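Local coordinates for protein hydrogenase (NiFe) small subunit HydA (Allochromatium vinosum, PDB 3MYR) that probably serves as the electron-transfer subunit of a heterodimeric [NiFe] hydrogenase that oxidises H2 with an acceptor, carrying two [4Fe-4S] clusters and one [3Fe-4S] cluster, at residues A104-A109 / A159-F164; T155-H160 / G174-F179; E201-E206 / G244-G249. All blocks are in the same frame, centred on the assembly; numbering follows the deposited sequence.

Contact 1. Residues A104-A109 / A159-F164; sequences AAAVIA and AHYLVF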
ATOM      1  N   ALA A 104     -28.338   8.023  -3.240  1.00 26.56           N
ATOM      2  CA  ALA A 104     -27.278   8.978  -3.639  1.00 26.48           C
ATOM      3  C   ALA A 104     -27.782   9.967  -4.696  1.00 25.71           C
ATOM      4  O   ALA A 104     -28.611   9.578  -5.514  1.00 23.04           O
ATOM      5  CB  ALA A 104     -26.030   8.220  -4.185  1.00 24.20           C
ATOM      6  N   ALA A 105     -27.253  11.199  -4.727  1.00 24.76           N
ATOM      7  CA  ALA A 105     -27.413  12.049  -5.886  1.00 26.25           C
ATOM      8  C   ALA A 105     -26.688  11.429  -7.123  1.00 27.71           C
ATOM      9  O   ALA A 105     -27.198  11.463  -8.243  1.00 28.02           O
ATOM     10  CB  ALA A 105     -26.808  13.498  -5.600  1.00 27.11           C
ATOM     11  N   ALA A 106     -25.467  10.913  -6.924  1.00 26.27           N
ATOM     12  CA  ALA A 106     -24.674  10.400  -8.057  1.00 24.73           C
ATOM     13  C   ALA A 106     -23.626   9.472  -7.483  1.00 23.05           C
ATOM     14  O   ALA A 106     -23.391   9.471  -6.261  1.00 23.34           O
ATOM     15  CB  ALA A 106     -24.023  11.553  -8.827  1.00 23.70           C
ATOM     16  N   VAL A 107     -23.010   8.682  -8.347  1.00 21.06           N
ATOM     17  CA  VAL A 107     -21.971   7.725  -7.969  1.00 20.78           C
ATOM     18  C   VAL A 107     -20.772   7.922  -8.925  1.00 21.81           C
ATOM     19  O   VAL A 107     -20.923   7.971 -10.149  1.00 20.32           O
ATOM     20  CB  VAL A 107     -22.468   6.243  -8.151  1.00 21.62           C
ATOM     21  CG1 VAL A 107     -21.445   5.251  -7.605  1.00 20.96           C
ATOM     22  CG2 VAL A 107     -23.805   6.038  -7.454  1.00 21.43           C
ATOM     23  N   ILE A 108     -19.581   8.007  -8.363  1.00 21.30           N
ATOM     24  CA  ILE A 108     -18.383   8.015  -9.174  1.00 21.08           C
ATOM     25  C   ILE A 108     -17.690   6.722  -8.934  1.00 20.42           C
ATOM     26  O   ILE A 108     -17.400   6.363  -7.784  1.00 19.41           O
ATOM     27  CB  ILE A 108     -17.429   9.122  -8.697  1.00 22.60           C
ATOM     28  CG1 ILE A 108     -18.097  10.479  -8.906  1.00 25.06           C
ATOM     29  CG2 ILE A 108     -16.087   9.036  -9.447  1.00 21.29           C
ATOM     30  CD1 ILE A 108     -17.222  11.653  -8.337  1.00 28.36           C
ATOM     31  N   ALA A 109     -17.460   5.993 -10.026  1.00 18.64           N
ATOM     32  CA  ALA A 109     -16.634   4.815  -9.974  1.00 19.56           C
ATOM     33  C   ALA A 109     -15.195   5.249 -10.305  1.00 19.90           C
ATOM     34  O   ALA A 109     -14.865   5.552 -11.458  1.00 19.23           O
ATOM     35  CB  ALA A 109     -17.159   3.749 -11.026  1.00 16.26           C
ATOM     36  N   ALA A 159     -13.979  18.625  -8.375  1.00 19.99           N
ATOM     37  CA  ALA A 159     -14.085  20.095  -8.353  1.00 23.14           C
ATOM     38  C   ALA A 159     -15.098  20.562  -9.426  1.00 23.36           C
ATOM     39  O   ALA A 159     -15.790  21.527  -9.226  1.00 23.03           O
ATOM     40  CB  ALA A 159     -12.723  20.742  -8.654  1.00 18.95           C
ATOM     41  N   HIS A 160     -15.119  19.894 -10.589  1.00 22.68           N
ATOM     42  CA  HIS A 160     -16.092  20.231 -11.622  1.00 24.11           C
ATOM     43  C   HIS A 160     -17.531  20.165 -11.037  1.00 24.78           C
ATOM     44  O   HIS A 160     -18.354  21.081 -11.216  1.00 24.26           O
ATOM     45  CB  HIS A 160     -15.944  19.240 -12.760  1.00 24.34           C
ATOM     46  CG  HIS A 160     -16.706  19.608 -13.996  1.00 29.30           C
ATOM     47  ND1 HIS A 160     -18.083  19.756 -14.014  1.00 30.66           N
ATOM     48  CD2 HIS A 160     -16.298  19.723 -15.282  1.00 29.79           C
ATOM     49  CE1 HIS A 160     -18.459  20.124 -15.227  1.00 27.90           C
ATOM     50  NE2 HIS A 160     -17.403  20.075 -16.023  1.00 37.50           N
ATOM     51  N   TYR A 161     -17.837  19.019 -10.447  1.00 24.88           N
ATOM     52  CA  TYR A 161     -19.142  18.732  -9.900  1.00 28.56           C
ATOM     53  C   TYR A 161     -19.522  19.732  -8.812  1.00 29.29           C
ATOM     54  O   TYR A 161     -20.586  20.296  -8.838  1.00 28.88           O
ATOM     55  CB  TYR A 161     -19.098  17.312  -9.370  1.00 30.15           C
ATOM     56  CG  TYR A 161     -20.357  16.862  -8.717  1.00 34.89           C
ATOM     57  CD1 TYR A 161     -20.411  16.634  -7.344  1.00 37.61           C
ATOM     58  CD2 TYR A 161     -21.499  16.617  -9.479  1.00 41.78           C
ATOM     59  CE1 TYR A 161     -21.603  16.194  -6.745  1.00 43.43           C
ATOM     60  CE2 TYR A 161     -22.691  16.213  -8.890  1.00 46.34           C
ATOM     61  CZ  TYR A 161     -22.732  15.977  -7.525  1.00 47.30           C
ATOM     62  OH  TYR A 161     -23.911  15.526  -6.966  1.00 50.71           O
ATOM     63  N   LEU A 162     -18.621  20.010  -7.890  1.00 28.40           N
ATOM     64  CA  LEU A 162     -18.885  20.962  -6.799  1.00 30.03           C
ATOM     65  C   LEU A 162     -18.938  22.433  -7.254  1.00 31.33           C
ATOM     66  O   LEU A 162     -19.786  23.202  -6.794  1.00 30.60           O
ATOM     67  CB  LEU A 162     -17.736  20.908  -5.787  1.00 28.89           C
ATOM     68  CG  LEU A 162     -17.715  19.944  -4.588  1.00 36.13           C
ATOM     69  CD1 LEU A 162     -18.720  18.809  -4.529  1.00 37.34           C
ATOM     70  CD2 LEU A 162     -16.282  19.581  -4.138  1.00 31.75           C
ATOM     71  N   VAL A 163     -17.973  22.868  -8.066  1.00 28.98           N
ATOM     72  CA  VAL A 163     -17.929  24.291  -8.460  1.00 27.60           C
ATOM     73  C   VAL A 163     -18.987  24.670  -9.516  1.00 29.88           C
ATOM     74  O   VAL A 163     -19.600  25.750  -9.429  1.00 29.32           O
ATOM     75  CB  VAL A 163     -16.535  24.691  -8.920  1.00 30.13           C
ATOM     76  CG1 VAL A 163     -16.511  26.122  -9.529  1.00 28.89           C
ATOM     77  CG2 VAL A 163     -15.538  24.542  -7.756  1.00 27.32           C
ATOM     78  N   PHE A 164     -19.229  23.786 -10.479  1.00 26.93           N
ATOM     79  CA  PHE A 164     -20.102  24.092 -11.598  1.00 26.93           C
ATOM     80  C   PHE A 164     -21.457  23.474 -11.459  1.00 28.66           C
ATOM     81  O   PHE A 164     -22.325  23.807 -12.219  1.00 28.63           O
ATOM     82  CB  PHE A 164     -19.418  23.736 -12.933  1.00 25.65           C
ATOM     83  CG  PHE A 164     -18.258  24.616 -13.174  1.00 27.13           C
ATOM     84  CD1 PHE A 164     -18.478  25.976 -13.407  1.00 28.53           C
ATOM     85  CD2 PHE A 164     -16.967  24.164 -12.986  1.00 24.81           C
ATOM     86  CE1 PHE A 164     -17.382  26.887 -13.553  1.00 28.32           C
ATOM     87  CE2 PHE A 164     -15.875  25.058 -13.102  1.00 31.52           C
ATOM     88  CZ  PHE A 164     -16.103  26.423 -13.407  1.00 28.14           C
TER
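Tyr161, which reaches across to Ala105, is carried by a helical turn whose backbone bond from Val163 N to Ala159 O, at 2.8 Å, is the shortest polar bond here. What the tyrosine meets on the other segment is a pair of methyl groups. Tyr161 OH lies 3.8 Å from Ala105 CB and, more loosely, 4.4 Å from Ala106 CB, so the phenol touches with its oxygen end and not with a ring face. The geometry depends on reach. The nearest backbones, at Ala106 CA and Tyr161 CA, are 10.2 Å apart, and the long tyrosine spans most of that gap while the alanines add only a methyl each. CG of Tyr161 stands anti to the backbone N (chi1 178°), which extends the ring from the helix toward Ala105 and Ala106. This is helix-on-sheet packing in the flavodoxin-like N-terminal part of the small subunit, where helix 151-164 follows strand 141-144 and lies over a face of the mainly parallel sheet to which strand 106-110 belongs. Backbone bonds from Ala106 and Ile108 to Val70 tie that strand to one neighbour, and bonds from Val107 to Ile142 tie it to the next. The side chains of Ala106 and Ile108 point toward helix 151-164, whereas the alternate residues Val107 and Ala109 pack on Val132 of helix 132-135. Tyr161 also packs on Leu167.

Contact 2. Residues T155-H160 / G174-F179; sequences TGVIAH and GRPLAF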
ATOM      1  N   THR A 155      -9.503  14.715  -8.448  1.00 18.39           N
ATOM      2  CA  THR A 155     -10.002  15.914  -7.791  1.00 19.70           C
ATOM      3  C   THR A 155     -10.590  16.893  -8.839  1.00 18.66           C
ATOM      4  O   THR A 155     -11.422  17.689  -8.505  1.00 20.68           O
ATOM      5  CB  THR A 155      -8.871  16.622  -6.977  1.00 19.87           C
ATOM      6  OG1 THR A 155      -7.738  16.826  -7.842  1.00 16.87           O
ATOM      7  CG2 THR A 155      -8.384  15.731  -5.844  1.00 20.40           C
ATOM      8  N   GLY A 156     -10.080  16.880 -10.058  1.00 18.58           N
ATOM      9  CA  GLY A 156     -10.658  17.627 -11.181  1.00 17.68           C
ATOM     10  C   GLY A 156     -12.153  17.344 -11.436  1.00 19.69           C
ATOM     11  O   GLY A 156     -12.952  18.266 -11.638  1.00 19.64           O
ATOM     12  N   VAL A 157     -12.512  16.074 -11.415  1.00 19.48           N
ATOM     13  CA  VAL A 157     -13.882  15.660 -11.583  1.00 19.48           C
ATOM     14  C   VAL A 157     -14.678  16.119 -10.387  1.00 21.27           C
ATOM     15  O   VAL A 157     -15.789  16.646 -10.531  1.00 22.61           O
ATOM     16  CB  VAL A 157     -13.965  14.130 -11.664  1.00 19.06           C
ATOM     17  CG1 VAL A 157     -15.463  13.646 -11.616  1.00 21.74           C
ATOM     18  CG2 VAL A 157     -13.401  13.660 -13.024  1.00 18.37           C
ATOM     19  N   ILE A 158     -14.139  15.924  -9.197  1.00 20.50           N
ATOM     20  CA  ILE A 158     -14.843  16.361  -8.021  1.00 22.56           C
ATOM     21  C   ILE A 158     -15.029  17.876  -8.024  1.00 24.45           C
ATOM     22  O   ILE A 158     -16.120  18.344  -7.727  1.00 24.11           O
ATOM     23  CB  ILE A 158     -14.119  15.902  -6.730  1.00 23.70           C
ATOM     24  CG1 ILE A 158     -14.182  14.377  -6.635  1.00 20.31           C
ATOM     25  CG2 ILE A 158     -14.751  16.571  -5.483  1.00 21.68           C
ATOM     26  CD1 ILE A 158     -13.213  13.791  -5.559  1.00 23.06           C
ATOM     27  N   ALA A 159     -13.979  18.625  -8.375  1.00 19.99           N
ATOM     28  CA  ALA A 159     -14.085  20.095  -8.353  1.00 23.14           C
ATOM     29  C   ALA A 159     -15.098  20.562  -9.426  1.00 23.36           C
ATOM     30  O   ALA A 159     -15.790  21.527  -9.226  1.00 23.03           O
ATOM     31  CB  ALA A 159     -12.723  20.742  -8.654  1.00 18.95           C
ATOM     32  N   HIS A 160     -15.119  19.894 -10.589  1.00 22.68           N
ATOM     33  CA  HIS A 160     -16.092  20.231 -11.622  1.00 24.11           C
ATOM     34  C   HIS A 160     -17.531  20.165 -11.037  1.00 24.78           C
ATOM     35  O   HIS A 160     -18.354  21.081 -11.216  1.00 24.26           O
ATOM     36  CB  HIS A 160     -15.944  19.240 -12.760  1.00 24.34           C
ATOM     37  CG  HIS A 160     -16.706  19.608 -13.996  1.00 29.30           C
ATOM     38  ND1 HIS A 160     -18.083  19.756 -14.014  1.00 30.66           N
ATOM     39  CD2 HIS A 160     -16.298  19.723 -15.282  1.00 29.79           C
ATOM     40  CE1 HIS A 160     -18.459  20.124 -15.227  1.00 27.90           C
ATOM     41  NE2 HIS A 160     -17.403  20.075 -16.023  1.00 37.50           N
ATOM     42  N   GLY A 174     -18.995   6.600 -20.236  1.00 19.99           N
ATOM     43  CA  GLY A 174     -19.267   7.281 -18.956  1.00 19.63           C
ATOM     44  C   GLY A 174     -18.060   8.048 -18.395  1.00 19.74           C
ATOM     45  O   GLY A 174     -18.088   8.526 -17.223  1.00 18.85           O
ATOM     46  N   ARG A 175     -17.054   8.246 -19.249  1.00 16.88           N
ATOM     47  CA  ARG A 175     -15.787   8.922 -18.850  1.00 16.93           C
ATOM     48  C   ARG A 175     -15.797  10.414 -19.200  1.00 17.17           C
ATOM     49  O   ARG A 175     -16.143  10.805 -20.312  1.00 16.72           O
ATOM     50  CB  ARG A 175     -14.607   8.245 -19.543  1.00 16.12           C
ATOM     51  CG  ARG A 175     -14.510   6.702 -19.275  1.00 16.57           C
ATOM     52  CD  ARG A 175     -13.240   6.145 -19.990  1.00 14.00           C
ATOM     53  NE  ARG A 175     -13.409   6.267 -21.454  1.00 18.27           N
ATOM     54  CZ  ARG A 175     -12.726   5.543 -22.357  1.00 25.95           C
ATOM     55  NH1 ARG A 175     -11.818   4.673 -21.979  1.00 25.92           N
ATOM     56  NH2 ARG A 175     -12.979   5.641 -23.632  1.00 24.19           N
ATOM     57  N   PRO A 176     -15.461  11.260 -18.234  1.00 18.16           N
ATOM     58  CA  PRO A 176     -15.391  12.718 -18.493  1.00 18.93           C
ATOM     59  C   PRO A 176     -14.502  13.075 -19.686  1.00 18.73           C
ATOM     60  O   PRO A 176     -13.297  12.757 -19.704  1.00 18.31           O
ATOM     61  CB  PRO A 176     -14.773  13.253 -17.213  1.00 18.84           C
ATOM     62  CG  PRO A 176     -15.320  12.368 -16.155  1.00 20.80           C
ATOM     63  CD  PRO A 176     -15.157  10.953 -16.825  1.00 19.03           C
ATOM     64  N   LEU A 177     -15.085  13.813 -20.632  1.00 19.73           N
ATOM     65  CA  LEU A 177     -14.335  14.207 -21.839  1.00 19.78           C
ATOM     66  C   LEU A 177     -13.111  15.023 -21.550  1.00 18.93           C
ATOM     67  O   LEU A 177     -12.145  15.008 -22.346  1.00 18.85           O
ATOM     68  CB  LEU A 177     -15.247  14.959 -22.838  1.00 20.36           C
ATOM     69  CG  LEU A 177     -16.360  14.028 -23.400  1.00 23.12           C
ATOM     70  CD1 LEU A 177     -17.400  14.845 -24.199  1.00 24.87           C
ATOM     71  CD2 LEU A 177     -15.828  12.834 -24.272  1.00 21.74           C
ATOM     72  N   ALA A 178     -13.117  15.778 -20.464  1.00 16.65           N
ATOM     73  CA  ALA A 178     -11.966  16.689 -20.242  1.00 18.46           C
ATOM     74  C   ALA A 178     -10.702  15.864 -20.020  1.00 20.36           C
ATOM     75  O   ALA A 178      -9.571  16.373 -20.190  1.00 19.82           O
ATOM     76  CB  ALA A 178     -12.193  17.637 -18.995  1.00 17.34           C
ATOM     77  N   PHE A 179     -10.880  14.619 -19.531  1.00 18.53           N
ATOM     78  CA  PHE A 179      -9.720  13.856 -19.135  1.00 18.71           C
ATOM     79  C   PHE A 179      -9.530  12.641 -20.024  1.00 18.82           C
ATOM     80  O   PHE A 179      -8.398  12.142 -20.159  1.00 17.59           O
ATOM     81  CB  PHE A 179      -9.838  13.493 -17.637  1.00 16.75           C
ATOM     82  CG  PHE A 179     -10.017  14.715 -16.767  1.00 17.98           C
ATOM     83  CD1 PHE A 179      -9.120  15.780 -16.880  1.00 18.69           C
ATOM     84  CD2 PHE A 179     -11.143  14.868 -15.970  1.00 20.01           C
ATOM     85  CE1 PHE A 179      -9.282  16.964 -16.101  1.00 21.06           C
ATOM     86  CE2 PHE A 179     -11.331  16.066 -15.200  1.00 18.60           C
ATOM     87  CZ  PHE A 179     -10.413  17.088 -15.290  1.00 19.53           C
TER
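Val157 and Phe179 meet where helix 151-164 of the flavodoxin-like domain packs against the Pro176 turn and the short helix 177-180 that follows it. The tight part gathers round one methyl group: Val157 CG2 is 3.8 Å from Phe179 CE2 and 3.9 Å from Pro176 CG. CG1 stands anti to the backbone N (chi1 171°), which leaves CG2 beside that N and turned to the Phe179 ring. Val157 and Pro176 cross at about a right angle; Val157 also packs on Val144 and Pro176 on Ile142, both of strand 141-144. Phe179 also comes close to the helix backbone, with CE2 4.1 Å from Gly156 C. The ring leaves no room for a CB on Gly156, which would run into Phe179 CZ. The other side is looser: His160 and Ala178 point toward the opposing segment without touching it, and Ala178 and Leu177 are exposed. With an alanine here instead of Phe179 the ring is gone, and Val157 CG2 would probably keep only Pro176 as a partner across this contact, with a gap opened beside Gly156. Within its own helical turn, Phe179 has Ala178 CB 4.0 Å above its ring plane, over the centre, and Phe179 N donates to Pro176 O at 3.1 Å.

Contact 3. Residues E201-E206 / G244-G249; sequences ESFDDE and GHPCLG. With F3S (Fe3-s4 cluster), chain K.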
ATOM      1  N   GLU A 201      13.954  -0.444 -29.733  1.00 22.22           N
ATOM      2  CA  GLU A 201      13.871  -1.896 -29.811  1.00 26.06           C
ATOM      3  C   GLU A 201      14.241  -2.542 -28.514  1.00 25.66           C
ATOM      4  O   GLU A 201      14.142  -3.718 -28.407  1.00 26.42           O
ATOM      5  CB  GLU A 201      14.734  -2.409 -30.985  1.00 27.78           C
ATOM      6  CG  GLU A 201      14.271  -1.652 -32.229  1.00 33.78           C
ATOM      7  CD  GLU A 201      14.455  -2.433 -33.502  1.00 54.66           C
ATOM      8  OE1 GLU A 201      13.451  -3.118 -33.890  1.00 63.65           O
ATOM      9  OE2 GLU A 201      15.582  -2.367 -34.085  1.00 45.01           O
ATOM     10  N   SER A 202      14.634  -1.748 -27.519  1.00 24.39           N
ATOM     11  CA  SER A 202      14.766  -2.248 -26.150  1.00 24.75           C
ATOM     12  C   SER A 202      14.593  -1.017 -25.286  1.00 23.72           C
ATOM     13  O   SER A 202      14.423   0.079 -25.842  1.00 23.08           O
ATOM     14  CB  SER A 202      16.155  -2.885 -25.923  1.00 24.92           C
ATOM     15  OG  SER A 202      17.101  -1.851 -25.793  1.00 28.55           O
ATOM     16  N   PHE A 203      14.665  -1.175 -23.963  1.00 21.88           N
ATOM     17  CA  PHE A 203      14.501  -0.086 -23.021  1.00 21.09           C
ATOM     18  C   PHE A 203      15.666   0.867 -22.891  1.00 22.35           C
ATOM     19  O   PHE A 203      15.517   1.990 -22.299  1.00 20.24           O
ATOM     20  CB  PHE A 203      14.018  -0.627 -21.652  1.00 18.90           C
ATOM     21  CG  PHE A 203      12.758  -1.387 -21.787  1.00 20.81           C
ATOM     22  CD1 PHE A 203      11.536  -0.722 -21.840  1.00 19.87           C
ATOM     23  CD2 PHE A 203      12.786  -2.778 -21.980  1.00 21.03           C
ATOM     24  CE1 PHE A 203      10.355  -1.429 -22.066  1.00 23.83           C
ATOM     25  CE2 PHE A 203      11.623  -3.462 -22.169  1.00 23.46           C
ATOM     26  CZ  PHE A 203      10.401  -2.778 -22.248  1.00 20.80           C
ATOM     27  N   ASP A 204      16.833   0.487 -23.427  1.00 21.84           N
ATOM     28  CA  ASP A 204      17.907   1.486 -23.400  1.00 21.21           C
ATOM     29  C   ASP A 204      18.776   1.518 -24.668  1.00 22.98           C
ATOM     30  O   ASP A 204      19.906   1.955 -24.591  1.00 22.50           O
ATOM     31  CB  ASP A 204      18.803   1.282 -22.146  1.00 21.33           C
ATOM     32  CG  ASP A 204      19.612  -0.043 -22.201  1.00 28.67           C
ATOM     33  OD1 ASP A 204      19.373  -0.853 -23.136  1.00 28.23           O
ATOM     34  OD2 ASP A 204      20.540  -0.235 -21.336  1.00 30.45           O
ATOM     35  N   ASP A 205      18.269   1.080 -25.826  1.00 20.32           N
ATOM     36  CA  ASP A 205      19.020   1.325 -27.049  1.00 21.62           C
ATOM     37  C   ASP A 205      18.968   2.794 -27.457  1.00 21.32           C
ATOM     38  O   ASP A 205      18.406   3.604 -26.758  1.00 16.80           O
ATOM     39  CB  ASP A 205      18.559   0.423 -28.201  1.00 19.74           C
ATOM     40  CG  ASP A 205      17.108   0.706 -28.627  1.00 25.80           C
ATOM     41  OD1 ASP A 205      16.433   1.499 -27.935  1.00 24.75           O
ATOM     42  OD2 ASP A 205      16.668   0.198 -29.685  1.00 27.65           O
ATOM     43  N   GLU A 206      19.566   3.132 -28.598  1.00 22.20           N
ATOM     44  CA  GLU A 206      19.597   4.524 -29.073  1.00 24.55           C
ATOM     45  C   GLU A 206      18.170   5.127 -29.147  1.00 22.36           C
ATOM     46  O   GLU A 206      17.948   6.220 -28.678  1.00 25.38           O
ATOM     47  CB  GLU A 206      20.327   4.606 -30.452  1.00 24.74           C
ATOM     48  CG  GLU A 206      20.443   6.022 -30.968  1.00 30.97           C
ATOM     49  CD  GLU A 206      21.295   6.972 -30.056  1.00 37.90           C
ATOM     50  OE1 GLU A 206      21.332   8.189 -30.363  1.00 34.58           O
ATOM     51  OE2 GLU A 206      21.919   6.524 -29.050  1.00 41.22           O
ATOM     52  N   GLY A 244       9.872   5.973 -20.039  1.00 20.08           N
ATOM     53  CA  GLY A 244      10.505   4.941 -20.855  1.00 18.75           C
ATOM     54  C   GLY A 244       9.745   3.612 -20.889  1.00 18.73           C
ATOM     55  O   GLY A 244      10.252   2.661 -21.395  1.00 16.56           O
ATOM     56  N   HIS A 245       8.505   3.549 -20.387  1.00 17.09           N
ATOM     57  CA  HIS A 245       7.776   2.292 -20.452  1.00 15.99           C
ATOM     58  C   HIS A 245       6.570   2.445 -21.371  1.00 16.37           C
ATOM     59  O   HIS A 245       5.843   3.436 -21.263  1.00 16.88           O
ATOM     60  CB  HIS A 245       7.307   1.829 -19.002  1.00 14.75           C
ATOM     61  CG  HIS A 245       6.880   0.393 -18.967  1.00 19.00           C
ATOM     62  ND1 HIS A 245       5.658  -0.030 -19.444  1.00 16.31           N
ATOM     63  CD2 HIS A 245       7.572  -0.733 -18.652  1.00 15.85           C
ATOM     64  CE1 HIS A 245       5.591  -1.347 -19.364  1.00 21.70           C
ATOM     65  NE2 HIS A 245       6.738  -1.799 -18.889  1.00 17.26           N
ATOM     66  N   PRO A 246       6.258   1.411 -22.177  1.00 16.61           N
ATOM     67  CA  PRO A 246       4.966   1.453 -22.942  1.00 15.42           C
ATOM     68  C   PRO A 246       3.746   1.639 -22.068  1.00 16.44           C
ATOM     69  O   PRO A 246       3.695   1.111 -20.944  1.00 16.73           O
ATOM     70  CB  PRO A 246       4.886   0.109 -23.642  1.00 16.96           C
ATOM     71  CG  PRO A 246       6.078  -0.760 -23.066  1.00 20.41           C
ATOM     72  CD  PRO A 246       7.096   0.235 -22.509  1.00 17.00           C
ATOM     73  N   CYS A 247       2.758   2.385 -22.572  1.00 17.52           N
ATOM     74  CA  CYS A 247       1.453   2.469 -21.915  1.00 15.13           C
ATOM     75  C   CYS A 247       0.893   1.005 -21.876  1.00 17.01           C
ATOM     76  O   CYS A 247       0.885   0.295 -22.891  1.00 15.47           O
ATOM     77  CB  CYS A 247       0.584   3.331 -22.808  1.00 14.97           C
ATOM     78  SG  CYS A 247      -1.181   3.452 -22.251  1.00 16.82           S
ATOM     79  N   LEU A 248       0.361   0.596 -20.733  1.00 16.09           N
ATOM     80  CA  LEU A 248      -0.282  -0.709 -20.559  1.00 17.61           C
ATOM     81  C   LEU A 248      -1.742  -0.701 -20.994  1.00 18.39           C
ATOM     82  O   LEU A 248      -2.376  -1.791 -20.983  1.00 17.27           O
ATOM     83  CB  LEU A 248      -0.293  -1.072 -19.034  1.00 19.62           C
ATOM     84  CG  LEU A 248       1.097  -1.048 -18.322  1.00 19.75           C
ATOM     85  CD1 LEU A 248       0.945  -1.209 -16.786  1.00 16.35           C
ATOM     86  CD2 LEU A 248       2.018  -2.071 -18.884  1.00 17.29           C
ATOM     87  N   GLY A 249      -2.301   0.491 -21.293  1.00 16.86           N
ATOM     88  CA  GLY A 249      -3.764   0.572 -21.539  1.00 17.62           C
ATOM     89  C   GLY A 249      -4.602   0.664 -20.278  1.00 19.01           C
ATOM     90  O   GLY A 249      -5.771   0.250 -20.299  1.00 16.45           O
TER
HETATM   91 FE1  F3S K2003      -1.093   4.309 -20.109  1.00 14.38          FE
HETATM   92 FE3  F3S K2003      -2.173   4.080 -17.662  1.00 14.50          FE
HETATM   93 FE4  F3S K2003      -1.537   6.455 -18.522  1.00 13.78          FE
HETATM   94  S1  F3S K2003      -0.663   2.675 -18.577  1.00 16.43           S
HETATM   95  S2  F3S K2003       0.137   6.170 -19.884  1.00 12.66           S
HETATM   96  S3  F3S K2003      -3.096   5.126 -19.447  1.00 14.26           S
HETATM   97  S4  F3S K2003      -1.300   5.743 -16.482  1.00 12.85           S
HETATM   98  O   HOH W   1      12.744   3.062 -22.743  1.00 14.94           O
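Phe203 meets the 244-249 loop with its ring edge, in the C-terminal iron-sulfur domain of the small subunit. Near the ring plane, Phe203 CD1 lies 3.6 Å from the carbonyl oxygen Gly244 O, and Phe203 CE1 lies 3.7 Å from Pro246 CD; the Phe203 and Pro246 side chains cross at about a right angle. With chi1 at -57° the ring swings out beside its own backbone N, which brings this edge to the loop although the side chain leaves the backbone across the direction of the loop. A water joins the two backbones, 3.0 Å from Phe203 O and 2.9 Å from Gly244 O. In the next layer, Phe463 and Trp468 of the large subunit meet Phe203 edge-to-face, and Asp204 forms a salt bridge with Lys461 of that subunit, so the contact sits at the heterodimer interface. On the loop side, Pro246 CD also packs over a face of the His245 imidazole, toward its rim. That ring is fixed at both nitrogens: NE2 bonds to Tyr262 OH, and His245 ND1 donates to Pro246 O at 2.7 Å, on a lone pair in the carbonyl plane. These bonds probably help to fix the loop just before Cys247. Cys247 SG, anti to its backbone N, binds iron FE1 of the [3Fe-4S] cluster at 2.3 Å, and Gly249 N donates to the same Cys247 SG at 3.3 Å.

In the fold
Contacts 1 and 2 are two patches on one helix, 151-164, with centres 9 Å apart; they meet where Ile108 CD1 lies 4.2 Å from Val157 CG1. Contact 1 lies away from the binding sites of the iron-sulfur clusters, whereas contact 2 comes nearer to one, the Phe179 side chain lying about 11 Å from the [3Fe-4S] cluster. Contact 3 supplies a cysteine ligand of that same cluster, and its Pro246 side chain is about 6 Å from a [4Fe-4S] cluster. Its centre is 29 Å from that of contact 2 and 37 Å from that of contact 1, but the nearest atoms of contacts 2 and 3 are only about 8 Å apart.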